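Local coordinates for protein, related to general stress protein 26(GS26) of B.subtilis (Clostridium acetobutylicum, PDB 2HQ7) that is of unknown function but belongs to the pyridoxamine 5'-phosphate oxidase family and so is probably an FMN-binding oxidoreductase, at residues 91-94 / 95-99; 108-111 / 112-116; 137-140 / 141-144. All coordinates share one frame; numbering follows the deposited sequence.

Contact 1 of 3, residues 91-94 / 95-99; sequences HDRA and SKEML. With EDO (1,2-ethanediol), chain H.
The N-cap of helix 93-99 is D92, whose carboxylate reaches forward into the first turn to meet S95 twice. OD2 of D92 takes the hydroxyl OG of S95 on its syn lone pair at 2.7 Å; the amide N of S95 reaches the same oxygen at 3.1 Å from above the carboxylate plane. A chi1 of 67°, with CG of D92 between its backbone N and carbonyl carbon, folds the acid inward for this double grip. A negative group here would probably be favoured by the helix dipole. A bound 1,2-ethanediol, probably from the crystallisation liquor, accepts from H91 N on its O2 at 2.9 Å. Behind the cap the helix, which follows strand 79-90 and rests S95 and L99 on L90, settles into regular pairing: K96 N to D92 O at 3.2 Å, then E97 N to R93 O and M98 N to A94 O. One turn apart on the surface, NH1 of R93 and OE2 of E97 form a long salt bridge of 3.6 Å. The oxygen comes in at the edge of the guanidinium and in its plane, while the carboxylate plane stands 87° to it. A water joins NH1 of R93 to OE1 of E97, and NE of R93 pairs with D113. CE of selenomethionine M98 bends back to 4.3 Å from CB of A94.

Contact 2 of 3, residues 108-111 / 112-116; sequences YPLG and IDDPD
The side chain of D114 lies against the turn 108-111: its CB, CG and OD2 meet that turn, while OD1 serves D116. CB of D114 lies 3.2 Å from O of G111 and also packs on CB of Y108. CG, anti to the backbone N (chi1 -164°), packs against CA and CB of Y108. Of the two oxygens, OD2 of D114 passes beside CD of P109 and accepts from L110 N at 3.0 Å, an almost straight bond of 167° on its anti lone pair. OD1 of D114 likewise uses its anti lone pair, taking N of D116 at 2.9 Å, which makes an Asx turn. Residues Y108 to G111 form a type I beta turn, with G111 N bonded to Y108 O, so one buried carboxylate joins that turn to the Asx turn and would probably be stabilised as an anion by the two N-H groups. The backbone adds D114 N to G111 O at 2.9 Å, with the donor well above the carbonyl plane. CE1 of Y108 lies 3.2 Å from O of D116; the phenol OH bonds to S51, and L133 of the second subunit packs on this tyrosine. Outside, CD1 of L110 meets CD of P115 at 4.3 Å.

Contact 3 of 3, residues 137-140 / 141-144; sequences TFKI and DEIY
Chi1 of 52° puts CG of F138 between its backbone N and carbonyl carbon, while I143 carries CG1 anti to its backbone N (chi1 -154°) and extends it to CD1; these two torsions bring CD1 of I143 over the F138 ring. The methyl lies over one face, with CD1 of I143 3.9 Å from the centroid of the F138 ring and somewhat offset toward the rim, a CH-pi contact. The other branch of the isoleucine, CG2 of I143, presses against O of I140 at 3.2 Å. K139 is engaged on its backbone from two sides. The carbonyl O of K139 receives E142 N at 3.0 Å from above the carbonyl plane and I143 N at 3.3 Å nearly in line with the C=O bond, so one oxygen gathers two successive amides. The N-H of K139 points straight at OE1 of E142, but this N to OE1 bond is weak at 3.3 Å. To get there the extended glutamate crosses the root of the lysine, with CD of E142 3.8 Å from CB of K139. OD2 of D141 also lies alongside the aliphatic lysine chain; the ammonium itself stays clear of both acids. Farther on, the Y144 ring turns an edge to O of I140, with CD2 of Y144 at 3.4 Å, and the same carbon brushes CG2 of I140. The tyrosine OH bonds to N of L45, a residue the side chains of F138 and I140 also touch. Strand 134-139, paired antiparallel with 117-131, thus ends in a tight turn in which one carbonyl accepts from amides three and four residues on, near the C-terminal end of the chain, in a fold consistent with the split barrel of FMN-binding proteins.

Along the chain the three contacts come in series, none enclosing or crossing another, and each is local: a helix start, a loop bend and a strand end. Contact 1 starts helix 93-99 just after strand 79-90, with H91 and D92 between them. Contact 2 bends the loop that leads from this helix into strand 117-131, and the two touch: NE of R93 and OD1 of D113 form a 2.9 Å salt bridge, while I112 packs on R93, K96 and E97. Helix start and loop thereby form one corner of the molecule. Contact 3 ends strand 134-139 on the opposite side of the chain's centre from contact 2, their centres about 36 Å apart. Strand 117-131, the partner of 134-139, runs between these two regions.

Contact 1 of 3, residues 91-94 / 95-99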
loop_
_atom_site.group_PDB
_atom_site.type_symbol
_atom_site.label_atom_id
_atom_site.label_comp_id
_atom_site.label_asym_id
_atom_site.label_seq_id
_atom_site.Cartn_x
_atom_site.Cartn_y
_atom_site.Cartn_z
ATOM N N HIS B 91 17.470 11.660 -12.534
ATOM C CA HIS B 91 17.434 11.894 -13.977
ATOM C C HIS B 91 18.723 11.563 -14.728
ATOM O O HIS B 91 18.704 11.397 -15.951
ATOM C CB HIS B 91 17.044 13.357 -14.243
ATOM C CG HIS B 91 15.630 13.657 -13.850
ATOM N ND1 HIS B 91 15.304 14.371 -12.712
ATOM C CD2 HIS B 91 14.454 13.279 -14.409
ATOM C CE1 HIS B 91 13.988 14.451 -12.610
ATOM N NE2 HIS B 91 13.450 13.803 -13.629
ATOM N N ASP B 92 19.829 11.443 -14.014
ATOM C CA ASP B 92 21.116 11.269 -14.668
ATOM C C ASP B 92 21.381 9.818 -15.047
ATOM O O ASP B 92 21.042 8.881 -14.322
ATOM C CB ASP B 92 22.230 11.801 -13.794
ATOM C CG ASP B 92 22.405 11.001 -12.555
ATOM O OD1 ASP B 92 21.430 10.968 -11.767
ATOM O OD2 ASP B 92 23.499 10.410 -12.381
ATOM N N ARG B 93 21.992 9.647 -16.210
ATOM C CA ARG B 93 22.172 8.340 -16.805
ATOM C C ARG B 93 23.185 7.530 -16.016
ATOM O O ARG B 93 23.028 6.326 -15.898
ATOM C CB ARG B 93 22.597 8.462 -18.261
ATOM C CG ARG B 93 22.788 7.108 -18.960
ATOM C CD ARG B 93 23.240 7.258 -20.421
ATOM N NE ARG B 93 23.002 6.021 -21.163
ATOM C CZ ARG B 93 23.677 4.887 -20.977
ATOM N NH1 ARG B 93 24.684 4.805 -20.111
ATOM N NH2 ARG B 93 23.376 3.829 -21.699
ATOM N N ALA B 94 24.188 8.201 -15.443
ATOM C CA ALA B 94 25.160 7.558 -14.558
ATOM C C ALA B 94 24.470 6.728 -13.465
ATOM O O ALA B 94 24.734 5.522 -13.287
ATOM C CB ALA B 94 26.068 8.635 -13.942
ATOM N N SER B 95 23.526 7.350 -12.777
ATOM C CA SER B 95 22.823 6.688 -11.682
ATOM C C SER B 95 21.947 5.552 -12.184
ATOM O O SER B 95 21.924 4.450 -11.603
ATOM C CB SER B 95 21.979 7.703 -10.906
ATOM O OG SER B 95 22.795 8.765 -10.424
ATOM N N LYS B 96 21.244 5.836 -13.268
ATOM C CA LYS B 96 20.381 4.906 -13.903
ATOM C C LYS B 96 21.151 3.680 -14.316
ATOM O O LYS B 96 20.684 2.597 -14.128
ATOM C CB LYS B 96 19.666 5.596 -15.071
ATOM C CG LYS B 96 18.564 6.535 -14.550
ATOM C CD LYS B 96 17.916 7.404 -15.628
ATOM C CE LYS B 96 16.655 6.789 -16.188
ATOM N NZ LYS B 96 16.019 7.644 -17.248
ATOM N N GLU B 97 22.357 3.875 -14.842
ATOM C CA GLU B 97 23.246 2.775 -15.207
ATOM C C GLU B 97 23.747 1.988 -13.991
ATOM O O GLU B 97 23.763 0.757 -14.014
ATOM C CB GLU B 97 24.444 3.340 -15.951
ATOM C CG GLU B 97 25.415 2.326 -16.437
ATOM C CD GLU B 97 26.535 2.983 -17.207
ATOM O OE1 GLU B 97 27.088 3.984 -16.703
ATOM O OE2 GLU B 97 26.848 2.503 -18.311
HETATM N N MSE B 98 24.165 2.684 -12.934
HETATM C CA MSE B 98 24.633 2.007 -11.736
HETATM C C MSE B 98 23.540 1.247 -11.005
HETATM O O MSE B 98 23.823 0.275 -10.320
HETATM C CB MSE B 98 25.265 2.972 -10.767
HETATM C CG MSE B 98 26.699 3.230 -11.104
HETATM SE SE MSE B 98 27.496 4.449 -9.839
HETATM C CE MSE B 98 26.694 6.137 -10.480
ATOM N N LEU B 99 22.295 1.672 -11.156
ATOM C CA LEU B 99 21.199 1.005 -10.465
ATOM C C LEU B 99 20.526 -0.090 -11.265
ATOM O O LEU B 99 19.799 -0.913 -10.695
ATOM C CB LEU B 99 20.182 2.074 -10.089
ATOM C CG LEU B 99 20.636 3.021 -9.002
ATOM C CD1 LEU B 99 19.650 4.205 -9.000
ATOM C CD2 LEU B 99 20.717 2.216 -7.635
HETATM C C1 EDO H . 20.475 13.429 -9.497
HETATM O O1 EDO H . 20.748 12.054 -9.812
HETATM C C2 EDO H . 19.002 13.806 -9.699
HETATM O O2 EDO H . 18.643 13.930 -11.086
HETATM O O HOH W 1 26.236 6.528 -18.131
HETATM O O HOH W 2 27.268 4.575 -14.307
#

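Contact 2 of 3, residues 108-111 / 112-116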
loop_
_atom_site.group_PDB
_atom_site.type_symbol
_atom_site.label_atom_id
_atom_site.label_comp_id
_atom_site.label_asym_id
_atom_site.label_seq_id
_atom_site.Cartn_x
_atom_site.Cartn_y
_atom_site.Cartn_z
ATOM N N TYR B 108 12.075 -2.967 -19.375
ATOM C CA TYR B 108 12.629 -1.891 -20.178
ATOM C C TYR B 108 13.506 -2.480 -21.282
ATOM O O TYR B 108 14.725 -2.539 -21.160
ATOM C CB TYR B 108 13.391 -0.931 -19.284
ATOM C CG TYR B 108 12.616 -0.560 -18.035
ATOM C CD1 TYR B 108 11.385 0.102 -18.115
ATOM C CD2 TYR B 108 13.103 -0.884 -16.773
ATOM C CE1 TYR B 108 10.669 0.439 -16.959
ATOM C CE2 TYR B 108 12.396 -0.543 -15.616
ATOM C CZ TYR B 108 11.182 0.117 -15.720
ATOM O OH TYR B 108 10.501 0.441 -14.569
ATOM N N PRO B 109 12.872 -2.938 -22.372
ATOM C CA PRO B 109 13.543 -3.560 -23.512
ATOM C C PRO B 109 14.690 -2.766 -24.113
ATOM O O PRO B 109 15.630 -3.368 -24.601
ATOM C CB PRO B 109 12.424 -3.670 -24.544
ATOM C CG PRO B 109 11.224 -3.773 -23.771
ATOM C CD PRO B 109 11.421 -2.884 -22.580
ATOM N N LEU B 110 14.615 -1.435 -24.089
ATOM C CA LEU B 110 15.652 -0.585 -24.714
ATOM C C LEU B 110 16.788 -0.186 -23.775
ATOM O O LEU B 110 17.546 0.739 -24.081
ATOM C CB LEU B 110 15.026 0.682 -25.280
ATOM C CG LEU B 110 13.995 0.539 -26.390
ATOM C CD1 LEU B 110 13.764 1.925 -27.007
ATOM C CD2 LEU B 110 14.456 -0.430 -27.443
ATOM N N GLY B 111 16.884 -0.853 -22.626
ATOM C CA GLY B 111 18.011 -0.688 -21.752
ATOM C C GLY B 111 17.918 0.541 -20.898
ATOM O O GLY B 111 16.845 1.063 -20.650
ATOM N N ILE B 112 19.081 0.981 -20.424
ATOM C CA ILE B 112 19.208 2.157 -19.584
ATOM C C ILE B 112 18.552 3.363 -20.229
ATOM O O ILE B 112 18.009 4.215 -19.532
ATOM C CB ILE B 112 20.703 2.423 -19.240
ATOM C CG1 ILE B 112 21.182 1.345 -18.268
ATOM C CG2 ILE B 112 20.909 3.847 -18.687
ATOM C CD1 ILE B 112 22.635 0.829 -18.514
ATOM N N ASP B 113 18.580 3.431 -21.554
ATOM C CA ASP B 113 17.996 4.569 -22.256
ATOM C C ASP B 113 16.515 4.420 -22.582
ATOM O O ASP B 113 15.959 5.283 -23.240
ATOM C CB ASP B 113 18.758 4.852 -23.546
ATOM C CG ASP B 113 20.233 5.038 -23.311
ATOM O OD1 ASP B 113 20.606 6.100 -22.782
ATOM O OD2 ASP B 113 21.003 4.106 -23.635
ATOM N N ASP B 114 15.873 3.341 -22.133
ATOM C CA ASP B 114 14.437 3.154 -22.354
ATOM C C ASP B 114 13.727 4.372 -21.781
ATOM O O ASP B 114 14.012 4.779 -20.651
ATOM C CB ASP B 114 13.955 1.874 -21.676
ATOM C CG ASP B 114 12.579 1.401 -22.168
ATOM O OD1 ASP B 114 11.557 2.089 -21.959
ATOM O OD2 ASP B 114 12.517 0.280 -22.703
ATOM N N PRO B 115 12.844 5.007 -22.569
ATOM C CA PRO B 115 12.187 6.184 -22.034
ATOM C C PRO B 115 11.228 5.881 -20.882
ATOM O O PRO B 115 10.871 6.792 -20.175
ATOM C CB PRO B 115 11.427 6.746 -23.238
ATOM C CG PRO B 115 11.262 5.610 -24.150
ATOM C CD PRO B 115 12.435 4.733 -23.963
ATOM N N ASP B 116 10.824 4.618 -20.684
ATOM C CA ASP B 116 9.965 4.270 -19.589
ATOM C C ASP B 116 10.674 3.864 -18.291
ATOM O O ASP B 116 10.001 3.503 -17.326
ATOM C CB ASP B 116 9.042 3.125 -20.008
ATOM C CG ASP B 116 8.215 3.472 -21.228
ATOM O OD1 ASP B 116 7.591 4.556 -21.240
ATOM O OD2 ASP B 116 8.216 2.667 -22.183
HETATM O O HOH W 3 20.636 1.315 -23.520
#

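Contact 3 of 3, residues 137-140 / 141-144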
loop_
_atom_site.group_PDB
_atom_site.type_symbol
_atom_site.label_atom_id
_atom_site.label_comp_id
_atom_site.label_asym_id
_atom_site.label_seq_id
_atom_site.Cartn_x
_atom_site.Cartn_y
_atom_site.Cartn_z
ATOM N N THR B 137 6.797 1.601 16.483
ATOM C CA THR B 137 7.209 2.722 15.689
ATOM C C THR B 137 8.603 3.095 16.108
ATOM O O THR B 137 8.882 3.168 17.302
ATOM C CB THR B 137 6.320 3.977 15.936
ATOM O OG1 THR B 137 4.955 3.668 15.688
ATOM C CG2 THR B 137 6.704 5.086 15.003
ATOM N N PHE B 138 9.460 3.397 15.136
ATOM C CA PHE B 138 10.842 3.809 15.423
ATOM C C PHE B 138 11.291 4.865 14.461
ATOM O O PHE B 138 10.824 4.890 13.325
ATOM C CB PHE B 138 11.760 2.599 15.284
ATOM C CG PHE B 138 11.598 1.870 13.976
ATOM C CD1 PHE B 138 10.626 0.877 13.825
ATOM C CD2 PHE B 138 12.427 2.157 12.905
ATOM C CE1 PHE B 138 10.480 0.210 12.615
ATOM C CE2 PHE B 138 12.290 1.499 11.699
ATOM C CZ PHE B 138 11.319 0.515 11.546
ATOM N N LYS B 139 12.213 5.725 14.892
ATOM C CA LYS B 139 12.920 6.625 13.986
ATOM C C LYS B 139 14.135 5.906 13.432
ATOM O O LYS B 139 14.783 5.131 14.139
ATOM C CB LYS B 139 13.379 7.902 14.689
ATOM C CG LYS B 139 12.279 8.772 15.265
ATOM C CD LYS B 139 12.895 10.098 15.770
ATOM C CE LYS B 139 11.914 10.895 16.663
ATOM N NZ LYS B 139 12.436 12.249 17.069
ATOM N N ILE B 140 14.455 6.155 12.164
ATOM C CA ILE B 140 15.554 5.453 11.508
ATOM C C ILE B 140 16.849 5.684 12.264
ATOM O O ILE B 140 17.577 4.741 12.538
ATOM C CB ILE B 140 15.722 5.888 10.026
ATOM C CG1 ILE B 140 14.594 5.320 9.201
ATOM C CG2 ILE B 140 17.008 5.337 9.414
ATOM C CD1 ILE B 140 14.556 3.843 9.242
ATOM N N ASP B 141 17.104 6.935 12.629
ATOM C CA ASP B 141 18.317 7.299 13.361
ATOM C C ASP B 141 18.472 6.587 14.721
ATOM O O ASP B 141 19.592 6.517 15.236
ATOM C CB ASP B 141 18.422 8.833 13.515
ATOM C CG ASP B 141 17.677 9.368 14.728
ATOM O OD1 ASP B 141 18.254 9.351 15.837
ATOM O OD2 ASP B 141 16.535 9.852 14.570
ATOM N N GLU B 142 17.376 6.066 15.284
ATOM C CA GLU B 142 17.418 5.295 16.527
ATOM C C GLU B 142 17.806 3.838 16.265
ATOM O O GLU B 142 18.662 3.278 16.946
ATOM C CB GLU B 142 16.059 5.333 17.250
ATOM C CG GLU B 142 15.606 6.714 17.762
ATOM C CD GLU B 142 14.130 6.753 18.266
ATOM O OE1 GLU B 142 13.320 5.805 18.028
ATOM O OE2 GLU B 142 13.786 7.779 18.900
ATOM N N ILE B 143 17.175 3.225 15.268
ATOM C CA ILE B 143 17.359 1.794 14.975
ATOM C C ILE B 143 18.782 1.466 14.473
ATOM O O ILE B 143 19.073 0.324 14.138
ATOM C CB ILE B 143 16.264 1.278 13.965
ATOM C CG1 ILE B 143 16.025 -0.237 14.131
ATOM C CG2 ILE B 143 16.632 1.647 12.527
ATOM C CD1 ILE B 143 14.681 -0.784 13.553
ATOM N N TYR B 144 19.659 2.471 14.430
ATOM C CA TYR B 144 21.067 2.295 14.072
ATOM C C TYR B 144 21.977 3.044 15.072
ATOM O O TYR B 144 22.386 2.500 16.106
ATOM C CB TYR B 144 21.313 2.833 12.655
ATOM C CG TYR B 144 20.689 2.025 11.523
ATOM C CD1 TYR B 144 21.315 0.877 11.029
ATOM C CD2 TYR B 144 19.492 2.422 10.921
ATOM C CE1 TYR B 144 20.759 0.140 9.975
ATOM C CE2 TYR B 144 18.927 1.683 9.865
ATOM C CZ TYR B 144 19.568 0.548 9.401
ATOM O OH TYR B 144 19.033 -0.190 8.373
#